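Molybdopterin molybdotransferase (Pyrococcus horikoshii, PDB 1UZ5) probably catalyses the insertion of molybdate into adenylyl-molybdopterin, yielding Mo-molybdopterin and AMP, with magnesium as cofactor, in molybdenum cofactor biosynthesis. Local coordinates at residues S44-P49 and S168-N173; E64-A69 and K131-G136; S82-E87 and Y100-A105; K90-K95 and P108-A113. One frame throughout, in Å; residues are numbered along the deposited sequence.

Contact 1: residues S44-P49 and S168-N173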
loop_
_atom_site.group_PDB
_atom_site.type_symbol
_atom_site.label_atom_id
_atom_site.label_comp_id
_atom_site.label_asym_id
_atom_site.label_seq_id
_atom_site.Cartn_x
_atom_site.Cartn_y
_atom_site.Cartn_z
ATOM N N SER A 44 2.904 -14.897 -11.923
ATOM C CA SER A 44 4.213 -15.530 -12.051
ATOM C C SER A 44 4.496 -15.953 -13.481
ATOM O O SER A 44 3.692 -16.649 -14.096
ATOM C CB SER A 44 4.327 -16.753 -11.147
ATOM O OG SER A 44 5.647 -17.271 -11.216
ATOM N N PRO A 45 5.644 -15.529 -14.029
ATOM C CA PRO A 45 6.050 -15.864 -15.393
ATOM C C PRO A 45 6.733 -17.233 -15.463
ATOM O O PRO A 45 7.030 -17.725 -16.546
ATOM C CB PRO A 45 7.010 -14.736 -15.743
ATOM C CG PRO A 45 7.711 -14.523 -14.440
ATOM C CD PRO A 45 6.582 -14.557 -13.435
ATOM N N ILE A 46 6.992 -17.841 -14.311
ATOM C CA ILE A 46 7.648 -19.148 -14.289
ATOM C C ILE A 46 7.113 -20.032 -13.176
ATOM O O ILE A 46 6.439 -19.556 -12.255
ATOM C CB ILE A 46 9.169 -19.032 -14.040
ATOM C CG1 ILE A 46 9.410 -18.386 -12.672
ATOM C CG2 ILE A 46 9.836 -18.237 -15.149
ATOM C CD1 ILE A 46 10.829 -18.523 -12.162
ATOM N N ASP A 47 7.420 -21.324 -13.279
ATOM C CA ASP A 47 7.047 -22.294 -12.261
ATOM C C ASP A 47 8.139 -22.213 -11.199
ATOM O O ASP A 47 9.307 -22.001 -11.523
ATOM C CB ASP A 47 7.055 -23.724 -12.819
ATOM C CG ASP A 47 5.806 -24.066 -13.605
ATOM O OD1 ASP A 47 4.690 -23.961 -13.042
ATOM O OD2 ASP A 47 5.946 -24.459 -14.784
ATOM N N VAL A 48 7.755 -22.406 -9.942
ATOM C CA VAL A 48 8.690 -22.395 -8.835
ATOM C C VAL A 48 8.456 -23.647 -7.998
ATOM O O VAL A 48 7.357 -23.851 -7.489
ATOM C CB VAL A 48 8.474 -21.173 -7.915
ATOM C CG1 VAL A 48 9.515 -21.186 -6.811
ATOM C CG2 VAL A 48 8.534 -19.879 -8.723
ATOM N N PRO A 49 9.473 -24.523 -7.873
ATOM C CA PRO A 49 10.793 -24.389 -8.499
ATOM C C PRO A 49 10.646 -24.544 -10.010
ATOM O O PRO A 49 9.654 -25.094 -10.484
ATOM C CB PRO A 49 11.597 -25.524 -7.855
ATOM C CG PRO A 49 10.547 -26.578 -7.615
ATOM C CD PRO A 49 9.384 -25.768 -7.083
ATOM N N SER A 168 11.532 -10.599 -7.639
ATOM C CA SER A 168 12.902 -10.972 -7.969
ATOM C C SER A 168 12.999 -12.498 -8.088
ATOM O O SER A 168 13.630 -13.021 -8.999
ATOM C CB SER A 168 13.861 -10.497 -6.876
ATOM O OG SER A 168 15.180 -10.978 -7.110
ATOM N N ALA A 169 12.365 -13.191 -7.148
ATOM C CA ALA A 169 12.371 -14.650 -7.101
ATOM C C ALA A 169 11.863 -15.303 -8.389
ATOM O O ALA A 169 12.225 -16.438 -8.693
ATOM C CB ALA A 169 11.551 -15.127 -5.910
ATOM N N VAL A 170 11.029 -14.599 -9.148
ATOM C CA VAL A 170 10.522 -15.161 -10.389
ATOM C C VAL A 170 11.176 -14.555 -11.632
ATOM O O VAL A 170 10.672 -14.711 -12.740
ATOM C CB VAL A 170 8.987 -15.042 -10.478
ATOM C CG1 VAL A 170 8.351 -15.835 -9.347
ATOM C CG2 VAL A 170 8.558 -13.578 -10.414
ATOM N N GLY A 171 12.301 -13.869 -11.440
ATOM C CA GLY A 171 13.020 -13.290 -12.569
ATOM C C GLY A 171 12.578 -11.930 -13.084
ATOM O O GLY A 171 13.102 -11.441 -14.085
ATOM N N ILE A 172 11.618 -11.313 -12.408
ATOM C CA ILE A 172 11.124 -10.001 -12.819
ATOM C C ILE A 172 12.100 -8.911 -12.362
ATOM O O ILE A 172 12.409 -8.803 -11.174
ATOM C CB ILE A 172 9.715 -9.751 -12.214
ATOM C CG1 ILE A 172 8.698 -10.669 -12.902
ATOM C CG2 ILE A 172 9.302 -8.284 -12.383
ATOM C CD1 ILE A 172 7.348 -10.702 -12.241
ATOM N N ASN A 173 12.597 -8.110 -13.299
ATOM C CA ASN A 173 13.523 -7.045 -12.926
ATOM C C ASN A 173 12.993 -5.644 -13.281
ATOM O O ASN A 173 13.681 -4.643 -13.086
ATOM C CB ASN A 173 14.892 -7.287 -13.568
ATOM C CG ASN A 173 14.898 -7.006 -15.046
ATOM O OD1 ASN A 173 13.929 -7.289 -15.747
ATOM N ND2 ASN A 173 16.003 -6.459 -15.536
#
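The Pro-45 ring meets Val-170 through CG and CD: CG rests 3.4 Å from Val-170 O, and CD lies 3.7 Å from Val-170 CG2. The flat group here is the Ile-46 carbonyl, whose O takes the hydroxyl of Ser-44 in its own plane, on a lone pair (OG to O 2.6 Å). That reach depends on Ser-44 OG standing anti to the backbone N (chi1 -175°), and the same oxygen lies 3.6 Å from Val-170 CG1. Swapping Ser-44 for alanine would probably leave the Ile-46 carbonyl without this partner and Val-170 CG1 without the oxygen beside it, so that the loop 44-49 loses the bond tying Ser-44 to Ile-46. Val-170 also takes Ile-46 and Val-48. Ile-46 sends CD1 to 3.8 Å from Val-170 CA, its CG1 running near Val-170 CB, while Val-48 CG2 approaches Val-170 CG1 at 4.1 Å. Leu-152 of strand 151-153 also packs on Val-170. No hydrogen bond joins the two segments, so apolar packing carries the contact. Val-170 is presented by the end of helix 161-169, where Gly-171, at positive phi, is the C-prime residue of a Schellman motif.

Contact 2: residues E64-A69 and K131-G136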
loop_
_atom_site.group_PDB
_atom_site.type_symbol
_atom_site.label_atom_id
_atom_site.label_comp_id
_atom_site.label_asym_id
_atom_site.label_seq_id
_atom_site.Cartn_x
_atom_site.Cartn_y
_atom_site.Cartn_z
ATOM N N GLU A 64 10.311 -47.065 -10.243
ATOM C CA GLU A 64 9.933 -48.392 -10.717
ATOM C C GLU A 64 11.035 -49.443 -10.558
ATOM O O GLU A 64 10.742 -50.619 -10.353
ATOM C CB GLU A 64 9.525 -48.311 -12.187
ATOM C CG GLU A 64 10.654 -47.835 -13.096
ATOM C CD GLU A 64 10.157 -47.323 -14.433
ATOM O OE1 GLU A 64 9.543 -48.108 -15.184
ATOM O OE2 GLU A 64 10.383 -46.129 -14.727
ATOM N N ASP A 65 12.296 -49.027 -10.660
ATOM C CA ASP A 65 13.409 -49.966 -10.528
ATOM C C ASP A 65 13.573 -50.479 -9.101
ATOM O O ASP A 65 14.373 -51.382 -8.848
ATOM C CB ASP A 65 14.730 -49.320 -10.960
ATOM C CG ASP A 65 14.786 -49.014 -12.443
ATOM O OD1 ASP A 65 13.899 -49.475 -13.192
ATOM O OD2 ASP A 65 15.735 -48.312 -12.859
ATOM N N THR A 66 12.829 -49.901 -8.164
ATOM C CA THR A 66 12.941 -50.302 -6.767
ATOM C C THR A 66 11.704 -51.023 -6.222
ATOM O O THR A 66 11.652 -51.343 -5.037
ATOM C CB THR A 66 13.163 -49.082 -5.862
ATOM O OG1 THR A 66 11.927 -48.371 -5.726
ATOM C CG2 THR A 66 14.227 -48.147 -6.452
ATOM N N PHE A 67 10.721 -51.281 -7.076
ATOM C CA PHE A 67 9.483 -51.911 -6.629
ATOM C C PHE A 67 9.589 -53.276 -5.948
ATOM O O PHE A 67 8.796 -53.580 -5.059
ATOM C CB PHE A 67 8.484 -51.973 -7.795
ATOM C CG PHE A 67 7.884 -50.633 -8.152
ATOM C CD1 PHE A 67 8.168 -49.499 -7.389
ATOM C CD2 PHE A 67 7.038 -50.503 -9.248
ATOM C CE1 PHE A 67 7.623 -48.259 -7.716
ATOM C CE2 PHE A 67 6.486 -49.265 -9.584
ATOM C CZ PHE A 67 6.778 -48.144 -8.817
ATOM N N MET A 68 10.561 -54.088 -6.349
ATOM C CA MET A 68 10.734 -55.412 -5.753
ATOM C C MET A 68 11.687 -55.399 -4.562
ATOM O O MET A 68 12.028 -56.450 -4.024
ATOM C CB MET A 68 11.248 -56.399 -6.806
ATOM C CG MET A 68 10.327 -56.562 -8.005
ATOM S SD MET A 68 8.646 -57.041 -7.525
ATOM C CE MET A 68 8.805 -58.833 -7.466
ATOM N N ALA A 69 12.111 -54.212 -4.146
ATOM C CA ALA A 69 13.035 -54.095 -3.022
ATOM C C ALA A 69 12.427 -54.527 -1.694
ATOM O O ALA A 69 11.301 -54.157 -1.360
ATOM C CB ALA A 69 13.542 -52.662 -2.911
ATOM N N LYS A 131 13.921 -50.802 0.469
ATOM C CA LYS A 131 12.527 -50.386 0.517
ATOM C C LYS A 131 12.145 -49.711 -0.799
ATOM O O LYS A 131 12.889 -48.887 -1.320
ATOM C CB LYS A 131 12.333 -49.416 1.684
ATOM C CG LYS A 131 10.906 -48.973 1.930
ATOM C CD LYS A 131 10.851 -48.023 3.116
ATOM C CE LYS A 131 9.429 -47.583 3.424
ATOM N NZ LYS A 131 9.391 -46.637 4.574
ATOM N N PRO A 132 10.984 -50.065 -1.362
ATOM C CA PRO A 132 10.595 -49.434 -2.622
ATOM C C PRO A 132 10.350 -47.938 -2.457
ATOM O O PRO A 132 9.840 -47.485 -1.433
ATOM C CB PRO A 132 9.316 -50.179 -3.003
ATOM C CG PRO A 132 9.502 -51.530 -2.363
ATOM C CD PRO A 132 10.057 -51.154 -1.013
ATOM N N ALA A 133 10.741 -47.169 -3.463
ATOM C CA ALA A 133 10.511 -45.733 -3.437
ATOM C C ALA A 133 9.247 -45.534 -4.261
ATOM O O ALA A 133 8.749 -46.472 -4.882
ATOM C CB ALA A 133 11.679 -44.997 -4.086
ATOM N N TYR A 134 8.717 -44.322 -4.256
ATOM C CA TYR A 134 7.539 -44.015 -5.045
ATOM C C TYR A 134 7.798 -42.686 -5.743
ATOM O O TYR A 134 8.525 -41.843 -5.225
ATOM C CB TYR A 134 6.297 -43.902 -4.161
ATOM C CG TYR A 134 6.451 -42.964 -2.988
ATOM C CD1 TYR A 134 6.925 -43.424 -1.760
ATOM C CD2 TYR A 134 6.133 -41.614 -3.109
ATOM C CE1 TYR A 134 7.074 -42.560 -0.678
ATOM C CE2 TYR A 134 6.282 -40.743 -2.039
ATOM C CZ TYR A 134 6.751 -41.220 -0.827
ATOM O OH TYR A 134 6.887 -40.355 0.231
ATOM N N PRO A 135 7.215 -42.488 -6.934
ATOM C CA PRO A 135 7.430 -41.225 -7.647
ATOM C C PRO A 135 7.143 -40.047 -6.734
ATOM O O PRO A 135 6.100 -40.008 -6.080
ATOM C CB PRO A 135 6.438 -41.309 -8.802
ATOM C CG PRO A 135 6.391 -42.799 -9.087
ATOM C CD PRO A 135 6.332 -43.390 -7.697
ATOM N N GLY A 136 8.072 -39.096 -6.668
ATOM C CA GLY A 136 7.857 -37.929 -5.830
ATOM C C GLY A 136 8.621 -37.917 -4.519
ATOM O O GLY A 136 8.860 -36.849 -3.955
#
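Phe-67 and Pro-132 bring the two backbones to a CA-CA distance of 4.8 Å. A 3-10 segment covering 64-66 runs into a type I beta turn from Thr-66 to Ala-69, while 131-136 passes as irregular chain. The turn is closed by Ala-69 N bonding to Thr-66 O, and that carbonyl oxygen also receives a CA-H...O contact from Pro-132 CA at 3.3 Å. The one hydrogen bond across the contact goes from Ala-133 N to Thr-66 OG1, at 2.8 Å and nearly straight (176° at the hydrogen). Thr-66 OG1 sits between the backbone N and the carbonyl carbon (chi1 75°), and it donates its own hydrogen to Ala-63 O. The Pro-132 ring lies among carbonyl oxygens: CB is 3.3 Å from Thr-66 O, and both CG and CD come close to Ala-69 O. Ala-69 CB adds an apolar touch on Pro-132 CG at 4.2 Å. The Phe-67 ring lays one face on Glu-64 CA, which stands 3.5 Å above the plane over the centre, while Ala-133 O lies in plane at the edge, 3.5 Å from CE1. The chemistry is thus that of a hydroxyl used twice, accepting from Ala-133 N and donating to Ala-63 O. Around it, carbonyl oxygens meet the polarised C-H groups of Pro-132 CA and CD and the ring C-H of Phe-67, which is probably weakly favourable.

Contact 3: residues S82-E87 and Y100-A105. With SO4 (sulfate ion), chain B.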
loop_
_atom_site.group_PDB
_atom_site.type_symbol
_atom_site.label_atom_id
_atom_site.label_comp_id
_atom_site.label_asym_id
_atom_site.label_seq_id
_atom_site.Cartn_x
_atom_site.Cartn_y
_atom_site.Cartn_z
ATOM N N SER A 82 26.427 -37.855 -11.115
ATOM C CA SER A 82 25.976 -37.037 -9.992
ATOM C C SER A 82 25.460 -35.684 -10.458
ATOM O O SER A 82 25.758 -35.243 -11.565
ATOM C CB SER A 82 27.128 -36.816 -9.006
ATOM O OG SER A 82 28.150 -36.034 -9.611
ATOM N N VAL A 83 24.676 -35.031 -9.606
ATOM C CA VAL A 83 24.151 -33.718 -9.934
ATOM C C VAL A 83 24.281 -32.838 -8.708
ATOM O O VAL A 83 23.817 -33.195 -7.623
ATOM C CB VAL A 83 22.659 -33.749 -10.349
ATOM C CG1 VAL A 83 22.238 -32.347 -10.830
ATOM C CG2 VAL A 83 22.430 -34.782 -11.457
ATOM N N HIS A 84 24.934 -31.693 -8.880
ATOM C CA HIS A 84 25.107 -30.762 -7.779
ATOM C C HIS A 84 24.441 -29.428 -8.080
ATOM O O HIS A 84 24.036 -29.159 -9.208
ATOM C CB HIS A 84 26.593 -30.565 -7.469
ATOM C CG HIS A 84 27.222 -31.741 -6.789
ATOM N ND1 HIS A 84 27.601 -32.880 -7.468
ATOM C CD2 HIS A 84 27.490 -31.973 -5.483
ATOM C CE1 HIS A 84 28.076 -33.763 -6.608
ATOM N NE2 HIS A 84 28.018 -33.239 -5.396
ATOM N N ALA A 85 24.332 -28.601 -7.050
ATOM C CA ALA A 85 23.694 -27.293 -7.155
ATOM C C ALA A 85 24.075 -26.499 -8.385
ATOM O O ALA A 85 25.257 -26.347 -8.696
ATOM C CB ALA A 85 24.005 -26.469 -5.905
ATOM N N GLY A 86 23.060 -25.994 -9.083
ATOM C CA GLY A 86 23.283 -25.167 -10.258
ATOM C C GLY A 86 23.550 -25.862 -11.578
ATOM O O GLY A 86 23.584 -25.210 -12.621
ATOM N N GLU A 87 23.726 -27.178 -11.554
ATOM C CA GLU A 87 24.010 -27.909 -12.785
ATOM C C GLU A 87 22.769 -28.347 -13.543
ATOM O O GLU A 87 21.734 -28.656 -12.949
ATOM C CB GLU A 87 24.836 -29.168 -12.487
ATOM C CG GLU A 87 25.984 -28.974 -11.510
ATOM C CD GLU A 87 26.834 -30.229 -11.356
ATOM O OE1 GLU A 87 26.256 -31.336 -11.308
ATOM O OE2 GLU A 87 28.076 -30.109 -11.273
ATOM N N TYR A 100 24.090 -39.809 -7.714
ATOM C CA TYR A 100 24.153 -39.116 -6.444
ATOM C C TYR A 100 23.598 -37.721 -6.742
ATOM O O TYR A 100 23.819 -37.177 -7.826
ATOM C CB TYR A 100 25.587 -38.968 -5.940
ATOM C CG TYR A 100 25.626 -38.127 -4.690
ATOM C CD1 TYR A 100 25.149 -38.629 -3.482
ATOM C CD2 TYR A 100 26.026 -36.791 -4.737
ATOM C CE1 TYR A 100 25.056 -37.825 -2.354
ATOM C CE2 TYR A 100 25.937 -35.974 -3.609
ATOM C CZ TYR A 100 25.449 -36.498 -2.425
ATOM O OH TYR A 100 25.327 -35.694 -1.315
ATOM N N ILE A 101 22.875 -37.146 -5.796
ATOM C CA ILE A 101 22.323 -35.816 -6.006
ATOM C C ILE A 101 22.255 -35.098 -4.667
ATOM O O ILE A 101 21.953 -35.712 -3.649
ATOM C CB ILE A 101 20.908 -35.893 -6.638
ATOM C CG1 ILE A 101 20.411 -34.492 -6.994
ATOM C CG2 ILE A 101 19.929 -36.568 -5.672
ATOM C CD1 ILE A 101 19.195 -34.502 -7.902
ATOM N N SER A 102 22.562 -33.804 -4.661
ATOM C CA SER A 102 22.510 -33.047 -3.418
ATOM C C SER A 102 21.213 -32.256 -3.334
ATOM O O SER A 102 20.555 -31.994 -4.345
ATOM C CB SER A 102 23.721 -32.112 -3.303
ATOM O OG SER A 102 23.799 -31.238 -4.403
ATOM N N THR A 103 20.836 -31.889 -2.114
ATOM C CA THR A 103 19.613 -31.137 -1.895
ATOM C C THR A 103 19.557 -29.915 -2.802
ATOM O O THR A 103 20.555 -29.221 -2.972
ATOM C CB THR A 103 19.511 -30.670 -0.432
ATOM O OG1 THR A 103 19.603 -31.805 0.436
ATOM C CG2 THR A 103 18.188 -29.963 -0.187
ATOM N N GLY A 104 18.386 -29.673 -3.390
ATOM C CA GLY A 104 18.198 -28.519 -4.256
ATOM C C GLY A 104 18.582 -28.713 -5.710
ATOM O O GLY A 104 18.162 -27.942 -6.577
ATOM N N ALA A 105 19.372 -29.744 -5.984
ATOM C CA ALA A 105 19.828 -30.012 -7.347
ATOM C C ALA A 105 18.733 -30.595 -8.248
ATOM O O ALA A 105 17.763 -31.187 -7.768
ATOM C CB ALA A 105 21.037 -30.937 -7.302
HETATM S S SO4 B . 26.420 -28.757 -3.611
HETATM O O1 SO4 B . 26.493 -30.050 -2.628
HETATM O O2 SO4 B . 25.868 -27.697 -2.789
HETATM O O3 SO4 B . 27.608 -28.478 -4.074
HETATM O O4 SO4 B . 25.445 -29.143 -4.594
#
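Ser-82 pairs with Tyr-100 and Val-83 with Ile-101 where the parallel strands 75-83 and 97-101 come to their ends in a mixed sheet. Val-83 anchors the pairing at both of its polar atoms: its N bonds Tyr-100 O at 2.9 Å, and its O takes Ser-102 N at 3.3 Å, nearly along the C=O axis. On one face lie Ser-82 and Tyr-100; on the other Val-83 CB meets Ile-101 CG1, and Val-83 CG1 reaches Ala-105 CB at 4.0 Å. Past the strand ends, each segment makes a type II turn, His-84 to Glu-87 and Ser-102 to Ala-105. The first is further fixed by His-84 N bonding Glu-87 OE1 (2.8 Å), met from above the carboxylate plane. The His-84 ring comes obliquely to that of Tyr-100, planes at 44°, with NE2 3.9 Å from CE2. A sulfate, probably from the crystallisation liquor, joins the two turns. Its O4 is gripped twice, by Ala-85 N at 2.8 Å and by Ser-102 OG at 2.7 Å. Ser-102 OG is set between the backbone N and the carbonyl carbon (chi1 57°), where it can reach that oxygen, and O1 lies at the edge of the His-84 ring. The whole is a parallel strand pair ending in paired type II turns, with Gly-86 and Gly-104 at their positive-phi positions and an anion held between them.

Contact 4: residues K90-K95 and P108-A113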
loop_
_atom_site.group_PDB
_atom_site.type_symbol
_atom_site.label_atom_id
_atom_site.label_comp_id
_atom_site.label_asym_id
_atom_site.label_seq_id
_atom_site.Cartn_x
_atom_site.Cartn_y
_atom_site.Cartn_z
ATOM N N LYS A 90 23.275 -33.460 -17.773
ATOM C CA LYS A 90 23.428 -33.739 -19.194
ATOM C C LYS A 90 23.364 -35.239 -19.498
ATOM O O LYS A 90 23.876 -35.697 -20.520
ATOM C CB LYS A 90 24.742 -33.159 -19.712
ATOM C CG LYS A 90 24.805 -31.632 -19.591
ATOM C CD LYS A 90 23.612 -30.963 -20.282
ATOM C CE LYS A 90 23.866 -29.461 -20.436
ATOM N NZ LYS A 90 24.449 -28.895 -19.173
ATOM N N PHE A 91 22.737 -35.999 -18.610
ATOM C CA PHE A 91 22.609 -37.438 -18.819
ATOM C C PHE A 91 21.284 -37.916 -18.235
ATOM O O PHE A 91 20.639 -37.198 -17.478
ATOM C CB PHE A 91 23.789 -38.174 -18.172
ATOM C CG PHE A 91 23.804 -38.095 -16.678
ATOM C CD1 PHE A 91 23.227 -39.102 -15.909
ATOM C CD2 PHE A 91 24.368 -36.998 -16.032
ATOM C CE1 PHE A 91 23.213 -39.015 -14.518
ATOM C CE2 PHE A 91 24.359 -36.900 -14.638
ATOM C CZ PHE A 91 23.781 -37.909 -13.880
ATOM N N LYS A 92 20.875 -39.126 -18.601
ATOM C CA LYS A 92 19.625 -39.689 -18.110
ATOM C C LYS A 92 19.883 -41.063 -17.498
ATOM O O LYS A 92 20.902 -41.690 -17.774
ATOM C CB LYS A 92 18.624 -39.809 -19.261
ATOM C CG LYS A 92 19.082 -40.730 -20.375
ATOM C CD LYS A 92 18.081 -40.723 -21.523
ATOM C CE LYS A 92 18.483 -41.691 -22.622
ATOM N NZ LYS A 92 17.499 -41.682 -23.740
ATOM N N LEU A 93 18.957 -41.525 -16.667
ATOM C CA LEU A 93 19.108 -42.818 -16.013
ATOM C C LEU A 93 18.439 -43.940 -16.800
ATOM O O LEU A 93 17.302 -43.799 -17.242
ATOM C CB LEU A 93 18.493 -42.781 -14.613
ATOM C CG LEU A 93 18.987 -41.740 -13.604
ATOM C CD1 LEU A 93 18.169 -41.864 -12.329
ATOM C CD2 LEU A 93 20.466 -41.941 -13.318
ATOM N N GLY A 94 19.156 -45.045 -16.970
ATOM C CA GLY A 94 18.603 -46.201 -17.656
ATOM C C GLY A 94 18.103 -47.133 -16.565
ATOM O O GLY A 94 18.316 -46.855 -15.382
ATOM N N LYS A 95 17.441 -48.229 -16.921
ATOM C CA LYS A 95 16.951 -49.135 -15.880
ATOM C C LYS A 95 18.133 -49.679 -15.086
ATOM O O LYS A 95 19.154 -50.055 -15.656
ATOM C CB LYS A 95 16.144 -50.294 -16.483
ATOM C CG LYS A 95 16.970 -51.359 -17.183
ATOM C CD LYS A 95 16.100 -52.544 -17.608
ATOM C CE LYS A 95 15.431 -53.208 -16.407
ATOM N NZ LYS A 95 14.582 -54.367 -16.802
ATOM N N PRO A 108 18.237 -35.842 -12.785
ATOM C CA PRO A 108 18.659 -36.175 -14.149
ATOM C C PRO A 108 17.474 -36.800 -14.894
ATOM O O PRO A 108 16.453 -37.133 -14.279
ATOM C CB PRO A 108 19.807 -37.153 -13.922
ATOM C CG PRO A 108 19.399 -37.863 -12.664
ATOM C CD PRO A 108 18.835 -36.756 -11.793
ATOM N N GLY A 109 17.602 -36.946 -16.207
ATOM C CA GLY A 109 16.523 -37.519 -16.998
ATOM C C GLY A 109 16.031 -38.866 -16.484
ATOM O O GLY A 109 16.820 -39.679 -16.002
ATOM N N ASN A 110 14.722 -39.084 -16.587
ATOM C CA ASN A 110 14.049 -40.316 -16.153
ATOM C C ASN A 110 13.953 -40.531 -14.647
ATOM O O ASN A 110 13.230 -41.423 -14.201
ATOM C CB ASN A 110 14.694 -41.564 -16.784
ATOM C CG ASN A 110 14.610 -41.558 -18.292
ATOM O OD1 ASN A 110 13.655 -41.042 -18.859
ATOM N ND2 ASN A 110 15.606 -42.139 -18.951
ATOM N N ALA A 111 14.668 -39.744 -13.851
ATOM C CA ALA A 111 14.578 -39.924 -12.403
ATOM C C ALA A 111 13.270 -39.318 -11.907
ATOM O O ALA A 111 12.830 -38.292 -12.422
ATOM C CB ALA A 111 15.759 -39.257 -11.701
ATOM N N ASP A 112 12.645 -39.946 -10.914
ATOM C CA ASP A 112 11.399 -39.409 -10.374
ATOM C C ASP A 112 11.334 -39.503 -8.858
ATOM O O ASP A 112 10.303 -39.228 -8.252
ATOM C CB ASP A 112 10.184 -40.100 -11.002
ATOM C CG ASP A 112 10.166 -41.602 -10.759
ATOM O OD1 ASP A 112 10.998 -42.098 -9.974
ATOM O OD2 ASP A 112 9.305 -42.283 -11.354
ATOM N N ALA A 113 12.446 -39.898 -8.248
ATOM C CA ALA A 113 12.523 -39.991 -6.801
ATOM C C ALA A 113 13.967 -39.888 -6.346
ATOM O O ALA A 113 14.890 -40.168 -7.110
ATOM C CB ALA A 113 11.920 -41.310 -6.314
HETATM O O HOH W 1 15.107 -42.918 -22.191
#
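Leu-93 packs against the turn Pro-108 to Ala-111 from its first side-chain atom onward. CB lies 3.8 Å from Gly-109 O; CG, anti to the carbonyl carbon (chi1 -57°), keeps beside that oxygen and meets Pro-108 CG at 4.0 Å; CD1 ends 3.6 Å from Ala-111 CB. Ala-99 of strand 97-101 also touches this side chain. An alanine in place of Leu-93 would keep the CB contact but, with the CG contact to Pro-108 and the CD1 contact to Ala-111 gone, would probably open a gap there. The backbone of Leu-93 is tied too: its N bonds Gly-109 O at 2.9 Å, and its O accepts Asn-110 ND2, likewise at 2.9 Å, that oxygen lying near the amide plane of Asn-110. Arg-62 NH1 is a second donor to that oxygen. Gly-109 N makes a weak bond to Phe-91 O at 3.3 Å. Pro-108 CB sits over one face of the Phe-91 ring, 4.3 Å from its centroid, a CH-pi contact. The two segments run so close that a side chain at Gly-109 would clash with Lys-92 CB. The arrangement is a single beta bridge, Lys-92 with Gly-109, at a type II turn whose Asn-110 takes the positive phi (71°). The chain then passes into strand 113-116 through a classic beta bulge, Asp-112 and Ala-113 both facing Val-61.

Overall arrangement
All four contacts fall in the N-terminal MoeA region. Contact 1 stands apart: 44-49 and 168-173 close a long loop that holds the other three, its centre about 21 Å from that of contact 3 and about 33 Å from that of contact 2. The others gather round one mixed sheet, farther from the chain's centre. Contact 3 is on strands 75-83 and 97-101; contact 4 bridges the loops beside them and touches contact 3, their centres about 13 Å apart and their segments alternating along the chain. Contact 2 joins the loops after strands 58-61 and 126-129, and meets contact 4 through a probable Gly-136 to Asp-112 backbone hydrogen bond. Contacts 2 to 4 tie this outlying sheet's loops to one another.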